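Side-chain contacts in glucose-6-phosphate isomerase (Thermus thermophilus, PDB 1ZZG), which probably interconverts glucose 6-phosphate and fructose 6-phosphate, a step shared by glycolysis and gluconeogenesis: residues S17-G20 / P21-E24; V138-K141 / W142-H146; A294-Q297 / L298-G302; F335-T338 / L339-L343. All coordinates share one frame; numbering follows the deposited sequence.

In the fold
All four contacts are local, each at a helix end or along a helix. Contacts 1 and 2 lie on opposite sides of the chain's centre, their own centres about 57 Å apart. Contacts 3 and 4 are the nearest pair, with centres about 25 Å apart, and helix 339-356 ties them: contact 4 starts it, and Arg300 of contact 3 bonds to Ala353 and Glu356 near its end. Contacts 2, 3 and 4 touch the second subunit. Pro323 and Val325 of the second subunit meet contact 2; in sequence they come just after Ile322, the backbone partner of contact 4's loop in its own chain. Gln297 of contact 3 packs on the second subunit's Glu267, the predicted proton donor.

Contact 1. Residues S17-G20 / P21-E24; sequences SRHG and PLLE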
# COMPACT_ATOMS: atom_id res chain seq x y z
N SER A 17 -20.25 12.94 26.19
CA SER A 17 -21.40 13.14 27.06
C SER A 17 -22.55 13.78 26.28
O SER A 17 -23.68 13.27 26.29
CB SER A 17 -21.01 14.04 28.24
OG SER A 17 -22.03 14.07 29.21
N ARG A 18 -22.27 14.88 25.58
CA ARG A 18 -23.30 15.58 24.82
C ARG A 18 -23.94 14.75 23.70
O ARG A 18 -25.12 14.90 23.40
CB ARG A 18 -22.74 16.87 24.22
CG ARG A 18 -23.80 17.79 23.67
CD ARG A 18 -23.25 19.17 23.28
NE ARG A 18 -22.69 19.21 21.93
CZ ARG A 18 -21.39 19.22 21.65
NH1 ARG A 18 -20.49 19.18 22.62
NH2 ARG A 18 -20.99 19.27 20.38
N HIS A 19 -23.15 13.87 23.09
CA HIS A 19 -23.66 13.03 22.01
C HIS A 19 -24.07 11.65 22.50
O HIS A 19 -24.37 10.76 21.70
CB HIS A 19 -22.63 12.92 20.89
CG HIS A 19 -22.33 14.22 20.21
ND1 HIS A 19 -21.43 15.14 20.72
CD2 HIS A 19 -22.85 14.79 19.10
CE1 HIS A 19 -21.42 16.21 19.95
NE2 HIS A 19 -22.27 16.02 18.95
N GLY A 20 -24.08 11.46 23.81
CA GLY A 20 -24.45 10.18 24.39
C GLY A 20 -25.72 9.58 23.81
O GLY A 20 -25.70 8.45 23.33
N PRO A 21 -26.85 10.31 23.86
CA PRO A 21 -28.13 9.83 23.33
C PRO A 21 -28.08 9.44 21.86
O PRO A 21 -28.68 8.45 21.44
CB PRO A 21 -29.06 11.02 23.58
CG PRO A 21 -28.52 11.58 24.87
CD PRO A 21 -27.03 11.57 24.60
N LEU A 22 -27.36 10.24 21.07
CA LEU A 22 -27.21 10.00 19.63
C LEU A 22 -26.49 8.67 19.39
O LEU A 22 -26.89 7.89 18.54
CB LEU A 22 -26.41 11.13 18.98
CG LEU A 22 -26.31 11.04 17.45
CD1 LEU A 22 -27.63 11.47 16.84
CD2 LEU A 22 -25.19 11.93 16.93
N LEU A 23 -25.42 8.44 20.15
CA LEU A 23 -24.65 7.21 20.02
C LEU A 23 -25.47 6.00 20.48
O LEU A 23 -25.44 4.95 19.84
CB LEU A 23 -23.35 7.32 20.83
CG LEU A 23 -22.32 8.37 20.38
CD1 LEU A 23 -21.20 8.47 21.40
CD2 LEU A 23 -21.77 7.99 19.02
N GLU A 24 -26.21 6.16 21.58
CA GLU A 24 -27.03 5.07 22.11
C GLU A 24 -28.08 4.64 21.09
O GLU A 24 -28.34 3.45 20.91
CB GLU A 24 -27.74 5.50 23.40
CG GLU A 24 -26.83 5.88 24.56
CD GLU A 24 -26.12 4.70 25.18
OE1 GLU A 24 -26.39 3.54 24.78
OE2 GLU A 24 -25.29 4.93 26.08
O HOH W 1 -27.26 13.24 21.59
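A helix-to-helix corner joins the end of helix 12-18 to the start of helix 20-32, and His19 at the corner touches the next turn through both backbone and ring. His19 holds the N-cap position of the second helix. Its carbonyl O takes the hydrogen of Leu23 N at 3.0 Å, in a bond of 163° at the hydrogen, and Gly20 O follows with Glu24 N at 2.9 Å. An aliphatic carbon lies close to each acceptor: Leu23 CG sits 3.4 Å from His19 O, and Glu24 CG comes within 3.1 Å of Gly20 O. With chi1 at -174°, Leu22 swings CD2 to the edge of the imidazole, near the ring plane and 4.3 Å from His19 CD2. His19 ND1 is bonded to Ala15 O in the preceding turn, which fixes how the ring is turned. His19 CE1 lies by the rim of one face of the Arg18 guanidinium, whose NH1 forms a salt bridge with Glu14. The direct backbone link from Leu22 N to Arg18 O is replaced by a water, which accepts from Leu22 N at 3.0 Å and donates to Arg18 O at 3.3 Å. Pro21, with no N-H to offer, fits in the first turn, where a helix needs none. Leu234 of helix 228-238 receives both His19 and Leu23. Two consecutive helices, 12-18 and 20-32, are thus joined by a single non-helical residue, His19, which acts as N-cap of the second, with a proline two residues on and a water in the opened turn.

Contact 2. Residues V138-K141 / W142-H146; sequences VFLK and WLKAH
Phe139 O accepts from Leu143 N at 2.8 Å, a nearly straight bond of 165° in helix 130-147, the crossover helix of the beta-alpha-beta unit formed with strands 118-124 and 155-159. The same carbonyl oxygen is flanked by Trp142 CB at 3.3 Å and by Leu143 CG. Lys144 N to Leu140 O and Ala145 N to Lys141 O continue the ladder, whereas Trp142 N to Val138 O is weak. One helical turn apart, Phe139 and Trp142 lie side by side and point the same way, forming an offset edge-to-face pair. The phenyl edge is turned toward the indole's six-membered ring, with centroids 5.4 Å apart and planes at 75°; Phe139 CD2 comes 3.7 Å from Trp142 CE3. Phe139 reaches this place with chi1 at -94°, well off a staggered position. The indole is held from turning by NE1, which is bonded to Leu110 O, while Phe139 packs on Val70, Ile72 and Val120 of the sheet. An alanine in place of Phe139 would probably leave the indole face without its edge-on neighbour and open a gap between helix and sheet. On another side, Leu140 meets Val325 of the second subunit, and Lys144 runs extended to a cation-pi contact with Trp151, its CE passing 4.3 Å from Leu140 CD2.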
# COMPACT_ATOMS: atom_id res chain seq x y z
N VAL A 138 -7.24 -20.34 -15.30
CA VAL A 138 -5.83 -20.50 -15.62
C VAL A 138 -5.16 -21.53 -14.72
O VAL A 138 -4.47 -22.42 -15.21
CB VAL A 138 -5.09 -19.15 -15.51
CG1 VAL A 138 -3.60 -19.35 -15.72
CG2 VAL A 138 -5.63 -18.17 -16.53
N PHE A 139 -5.35 -21.42 -13.41
CA PHE A 139 -4.71 -22.39 -12.51
C PHE A 139 -5.29 -23.79 -12.66
O PHE A 139 -4.57 -24.77 -12.50
CB PHE A 139 -4.78 -21.94 -11.05
CG PHE A 139 -3.55 -21.19 -10.60
CD1 PHE A 139 -3.43 -19.82 -10.83
CD2 PHE A 139 -2.49 -21.86 -10.01
CE1 PHE A 139 -2.27 -19.14 -10.47
CE2 PHE A 139 -1.32 -21.19 -9.65
CZ PHE A 139 -1.21 -19.83 -9.88
N LEU A 140 -6.57 -23.90 -12.98
CA LEU A 140 -7.19 -25.21 -13.14
C LEU A 140 -6.46 -26.00 -14.23
O LEU A 140 -6.11 -27.16 -14.03
CB LEU A 140 -8.66 -25.05 -13.49
CG LEU A 140 -9.64 -25.28 -12.33
CD1 LEU A 140 -11.05 -25.04 -12.80
CD2 LEU A 140 -9.48 -26.70 -11.80
N LYS A 141 -6.22 -25.36 -15.37
CA LYS A 141 -5.52 -25.98 -16.49
C LYS A 141 -4.15 -26.47 -16.01
O LYS A 141 -3.73 -27.60 -16.29
CB LYS A 141 -5.36 -24.96 -17.62
CG LYS A 141 -4.62 -25.46 -18.86
CD LYS A 141 -4.29 -24.32 -19.83
CE LYS A 141 -3.44 -24.80 -21.01
NZ LYS A 141 -4.12 -25.83 -21.84
N TRP A 142 -3.47 -25.61 -15.26
CA TRP A 142 -2.14 -25.88 -14.73
C TRP A 142 -2.16 -27.09 -13.79
O TRP A 142 -1.35 -28.00 -13.93
CB TRP A 142 -1.66 -24.63 -13.98
CG TRP A 142 -0.26 -24.66 -13.46
CD1 TRP A 142 0.90 -24.55 -14.18
CD2 TRP A 142 0.12 -24.73 -12.09
NE1 TRP A 142 1.98 -24.54 -13.34
CE2 TRP A 142 1.53 -24.65 -12.04
CE3 TRP A 142 -0.59 -24.85 -10.89
CZ2 TRP A 142 2.25 -24.68 -10.84
CZ3 TRP A 142 0.12 -24.88 -9.69
CH2 TRP A 142 1.53 -24.80 -9.68
N LEU A 143 -3.11 -27.10 -12.86
CA LEU A 143 -3.22 -28.19 -11.91
C LEU A 143 -3.47 -29.53 -12.58
O LEU A 143 -2.79 -30.52 -12.28
CB LEU A 143 -4.35 -27.91 -10.92
CG LEU A 143 -4.13 -26.75 -9.94
CD1 LEU A 143 -5.37 -26.60 -9.06
CD2 LEU A 143 -2.90 -27.03 -9.09
N LYS A 144 -4.44 -29.57 -13.49
CA LYS A 144 -4.76 -30.80 -14.19
C LYS A 144 -3.59 -31.34 -15.01
O LYS A 144 -3.32 -32.54 -14.99
CB LYS A 144 -5.98 -30.58 -15.10
CG LYS A 144 -7.27 -30.32 -14.34
CD LYS A 144 -8.44 -30.15 -15.28
CE LYS A 144 -9.75 -30.01 -14.53
NZ LYS A 144 -10.89 -29.83 -15.47
N ALA A 145 -2.89 -30.45 -15.71
CA ALA A 145 -1.77 -30.85 -16.56
C ALA A 145 -0.56 -31.43 -15.83
O ALA A 145 0.12 -32.32 -16.35
CB ALA A 145 -1.33 -29.68 -17.43
N HIS A 146 -0.29 -30.93 -14.62
CA HIS A 146 0.87 -31.40 -13.87
C HIS A 146 0.58 -32.37 -12.73
O HIS A 146 1.51 -32.99 -12.19
CB HIS A 146 1.64 -30.19 -13.33
CG HIS A 146 2.09 -29.24 -14.39
ND1 HIS A 146 2.97 -29.60 -15.39
CD2 HIS A 146 1.77 -27.95 -14.63
CE1 HIS A 146 3.17 -28.58 -16.19
NE2 HIS A 146 2.45 -27.56 -15.76

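Contact 3. Residues A294-Q297 / L298-G302; sequences AQVQ and LFREG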
# COMPACT_ATOMS: atom_id res chain seq x y z
N ALA A 294 7.28 10.44 4.10
CA ALA A 294 6.49 10.45 2.88
C ALA A 294 5.18 11.23 2.97
O ALA A 294 4.90 12.08 2.11
CB ALA A 294 6.20 9.02 2.42
N GLN A 295 4.37 10.96 3.99
CA GLN A 295 3.10 11.66 4.11
C GLN A 295 3.02 12.64 5.27
O GLN A 295 2.25 13.60 5.22
CB GLN A 295 1.96 10.65 4.22
CG GLN A 295 1.88 9.68 3.06
CD GLN A 295 0.68 8.76 3.15
OE1 GLN A 295 -0.46 9.17 2.93
NE2 GLN A 295 0.92 7.50 3.49
N VAL A 296 3.81 12.41 6.31
CA VAL A 296 3.80 13.27 7.49
C VAL A 296 4.09 14.73 7.16
O VAL A 296 3.55 15.63 7.81
CB VAL A 296 4.80 12.76 8.55
CG1 VAL A 296 4.97 13.81 9.65
CG2 VAL A 296 4.28 11.47 9.16
N GLN A 297 4.94 14.97 6.16
CA GLN A 297 5.27 16.34 5.77
C GLN A 297 3.97 17.06 5.42
O GLN A 297 3.75 18.19 5.85
CB GLN A 297 6.23 16.34 4.57
CG GLN A 297 6.40 17.68 3.86
CD GLN A 297 6.80 18.82 4.79
OE1 GLN A 297 7.70 18.68 5.63
NE2 GLN A 297 6.13 19.96 4.64
N LEU A 298 3.11 16.40 4.65
CA LEU A 298 1.84 17.00 4.28
C LEU A 298 0.95 17.19 5.51
O LEU A 298 0.26 18.21 5.63
CB LEU A 298 1.10 16.13 3.26
CG LEU A 298 -0.38 16.47 3.05
CD1 LEU A 298 -0.51 17.74 2.23
CD2 LEU A 298 -1.08 15.32 2.33
N PHE A 299 0.95 16.22 6.41
CA PHE A 299 0.11 16.33 7.61
C PHE A 299 0.59 17.48 8.49
O PHE A 299 -0.21 18.13 9.16
CB PHE A 299 0.13 15.03 8.42
CG PHE A 299 -0.25 13.79 7.63
CD1 PHE A 299 -1.08 13.88 6.52
CD2 PHE A 299 0.21 12.54 8.03
CE1 PHE A 299 -1.43 12.74 5.79
CE2 PHE A 299 -0.13 11.39 7.31
CZ PHE A 299 -0.95 11.49 6.19
N ARG A 300 1.90 17.72 8.48
CA ARG A 300 2.52 18.76 9.29
C ARG A 300 2.33 20.20 8.79
O ARG A 300 2.04 21.10 9.58
CB ARG A 300 4.02 18.47 9.44
CG ARG A 300 4.36 17.28 10.32
CD ARG A 300 4.42 17.68 11.79
NE ARG A 300 5.49 18.64 12.04
CZ ARG A 300 5.53 19.46 13.09
NH1 ARG A 300 4.55 19.45 13.98
NH2 ARG A 300 6.54 20.31 13.23
N GLU A 301 2.50 20.43 7.49
CA GLU A 301 2.39 21.79 6.97
C GLU A 301 1.31 21.99 5.92
O GLU A 301 1.12 23.10 5.43
CB GLU A 301 3.74 22.23 6.43
CG GLU A 301 4.89 21.95 7.39
CD GLU A 301 6.17 22.68 7.02
OE1 GLU A 301 6.61 22.58 5.85
OE2 GLU A 301 6.73 23.35 7.91
N GLY A 302 0.61 20.91 5.58
CA GLY A 302 -0.45 21.01 4.60
C GLY A 302 -1.75 21.41 5.28
O GLY A 302 -1.76 21.66 6.48
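Residues 295-302 wind into the short helix 296-301, the carbonyls of Gln295, Val296 and Gln297 accepting in turn from the N atoms of Phe299, Arg300 and Glu301. The Arg300 N to Val296 O bond is short, 2.7 Å, though bent to 144°; Arg300 N also makes a weak bond to Gln297 O. The helix precedes strand 306-313 of the mixed sheet, and Phe299 packs on Leu308 there. Gln295 O accepts from Phe299 N at 3.2 Å and also lies 3.4 Å above the plane of the Phe299 ring, over its centre. The ring runs alongside the Gln295 side chain, with CZ 3.6 Å from Gln295 CB. Replacing Phe299 by an alanine would probably strip Gln295 CB of this neighbour and leave a gap against Leu308. Gln297 bends at chi2 (54°), carrying its amide toward Glu301. There NE2 donates to Glu301 OE1 at 2.9 Å, meeting the oxygen on its anti side, 31° out of the carboxylate plane. Gln297 NE2 also bonds to Gly270 O of the second subunit, and the side chain packs on Glu267 of that subunit, the predicted proton donor, which puts this helix next to what is probably the neighbour's active site. Arg300 NH1 bonds to Ala353 O and forms a salt bridge with Glu356, and Arg300 CG leans on Val296 CG1 at 3.6 Å.

Contact 4. Residues F335-T338 / L339-L343; sequences FGKT and LFQLL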
# COMPACT_ATOMS: atom_id res chain seq x y z
N PHE A 335 22.94 3.10 20.29
CA PHE A 335 23.57 1.93 20.89
C PHE A 335 22.98 1.67 22.27
O PHE A 335 22.80 2.59 23.07
CB PHE A 335 25.10 2.13 21.02
CG PHE A 335 25.81 2.40 19.72
CD1 PHE A 335 25.21 2.10 18.50
CD2 PHE A 335 27.09 2.95 19.72
CE1 PHE A 335 25.89 2.34 17.29
CE2 PHE A 335 27.77 3.19 18.52
CZ PHE A 335 27.17 2.89 17.31
N GLY A 336 22.69 0.40 22.56
CA GLY A 336 22.12 0.07 23.86
C GLY A 336 20.61 0.06 23.87
O GLY A 336 20.00 -0.68 24.63
N LYS A 337 20.00 0.89 23.03
CA LYS A 337 18.54 0.95 22.94
C LYS A 337 18.09 -0.25 22.10
O LYS A 337 18.92 -0.89 21.46
CB LYS A 337 18.09 2.23 22.23
CG LYS A 337 18.78 3.50 22.71
CD LYS A 337 18.54 3.75 24.19
CE LYS A 337 19.25 5.01 24.65
NZ LYS A 337 19.19 5.19 26.12
N THR A 338 16.79 -0.54 22.11
CA THR A 338 16.26 -1.66 21.33
C THR A 338 15.51 -1.14 20.10
O THR A 338 15.15 0.03 20.02
CB THR A 338 15.28 -2.53 22.15
OG1 THR A 338 14.07 -1.79 22.40
CG2 THR A 338 15.90 -2.94 23.48
N LEU A 339 15.28 -2.02 19.13
CA LEU A 339 14.56 -1.64 17.92
C LEU A 339 13.13 -1.23 18.27
O LEU A 339 12.62 -0.24 17.76
CB LEU A 339 14.54 -2.79 16.91
CG LEU A 339 15.88 -3.06 16.21
CD1 LEU A 339 15.72 -4.16 15.16
CD2 LEU A 339 16.37 -1.79 15.55
N PHE A 340 12.48 -2.00 19.15
CA PHE A 340 11.11 -1.65 19.52
C PHE A 340 11.10 -0.32 20.26
O PHE A 340 10.18 0.49 20.10
CB PHE A 340 10.49 -2.71 20.42
CG PHE A 340 9.03 -2.46 20.70
CD1 PHE A 340 8.06 -2.87 19.80
CD2 PHE A 340 8.64 -1.74 21.83
CE1 PHE A 340 6.71 -2.56 20.00
CE2 PHE A 340 7.30 -1.43 22.05
CZ PHE A 340 6.34 -1.84 21.13
N GLN A 341 12.11 -0.09 21.09
CA GLN A 341 12.22 1.15 21.84
C GLN A 341 12.23 2.32 20.86
O GLN A 341 11.60 3.36 21.10
CB GLN A 341 13.51 1.15 22.67
CG GLN A 341 13.59 2.25 23.71
CD GLN A 341 14.90 2.22 24.47
OE1 GLN A 341 15.60 1.20 24.48
NE2 GLN A 341 15.24 3.33 25.13
N LEU A 342 12.94 2.15 19.75
CA LEU A 342 13.01 3.18 18.72
C LEU A 342 11.64 3.36 18.08
O LEU A 342 11.14 4.47 17.94
CB LEU A 342 14.04 2.81 17.65
CG LEU A 342 14.17 3.79 16.48
CD1 LEU A 342 14.40 5.21 17.00
CD2 LEU A 342 15.31 3.36 15.57
N LEU A 343 11.05 2.24 17.67
CA LEU A 343 9.73 2.23 17.04
C LEU A 343 8.74 3.01 17.90
O LEU A 343 8.06 3.91 17.41
CB LEU A 343 9.27 0.78 16.86
CG LEU A 343 7.84 0.47 16.39
CD1 LEU A 343 7.49 1.31 15.17
CD2 LEU A 343 7.73 -1.03 16.07
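Thr338 turns OG1 between its backbone N and carbonyl carbon (chi1 69°), while Gln341 puts CG anti to N (chi1 -168°) and keeps its chain extended, sending the amide back over the start of the helix. The two side chains thus cross at about a right angle, each reaching the other's backbone. Thr338 OG1 accepts from Gln341 N at 2.9 Å, and also lies only 3.0 Å from Gln341 CB. In return, Gln341 OE1 accepts from Thr338 N at 3.2 Å; the donor stands above the carbonyl plane of the amide, 38° out of it. This reciprocal pair is a capping box, with Thr338 as N-cap and Gln341 three residues on, and it opens helix 339-356, whose first-turn N-H groups have no preceding turn to bond to. Thr338 O then takes Leu342 N at 3.1 Å, the first regular step of the ladder. Asp319 adds to the cap: OD2 is bonded to Thr338 OG1 and OD1 accepts from Phe340 N, and its negative charge would probably be favoured at a helix N-terminus. Thr338 OG1 thus has two hydrogen-bond partners, which would hold its rotation. Lys337 crosses Gln341 obliquely: its chain folds at chi2, and CD rests 3.5 Å from Gln341 NE2, while Lys337 CA lies 3.3 Å from Gln341 OE1. Leu339 packs on Val320 and Ile322, and on Ile106 of the second subunit; Leu342 meets Ala134 of that subunit, and Lys337 NZ makes a weak hydrogen bond to its Leu413 O.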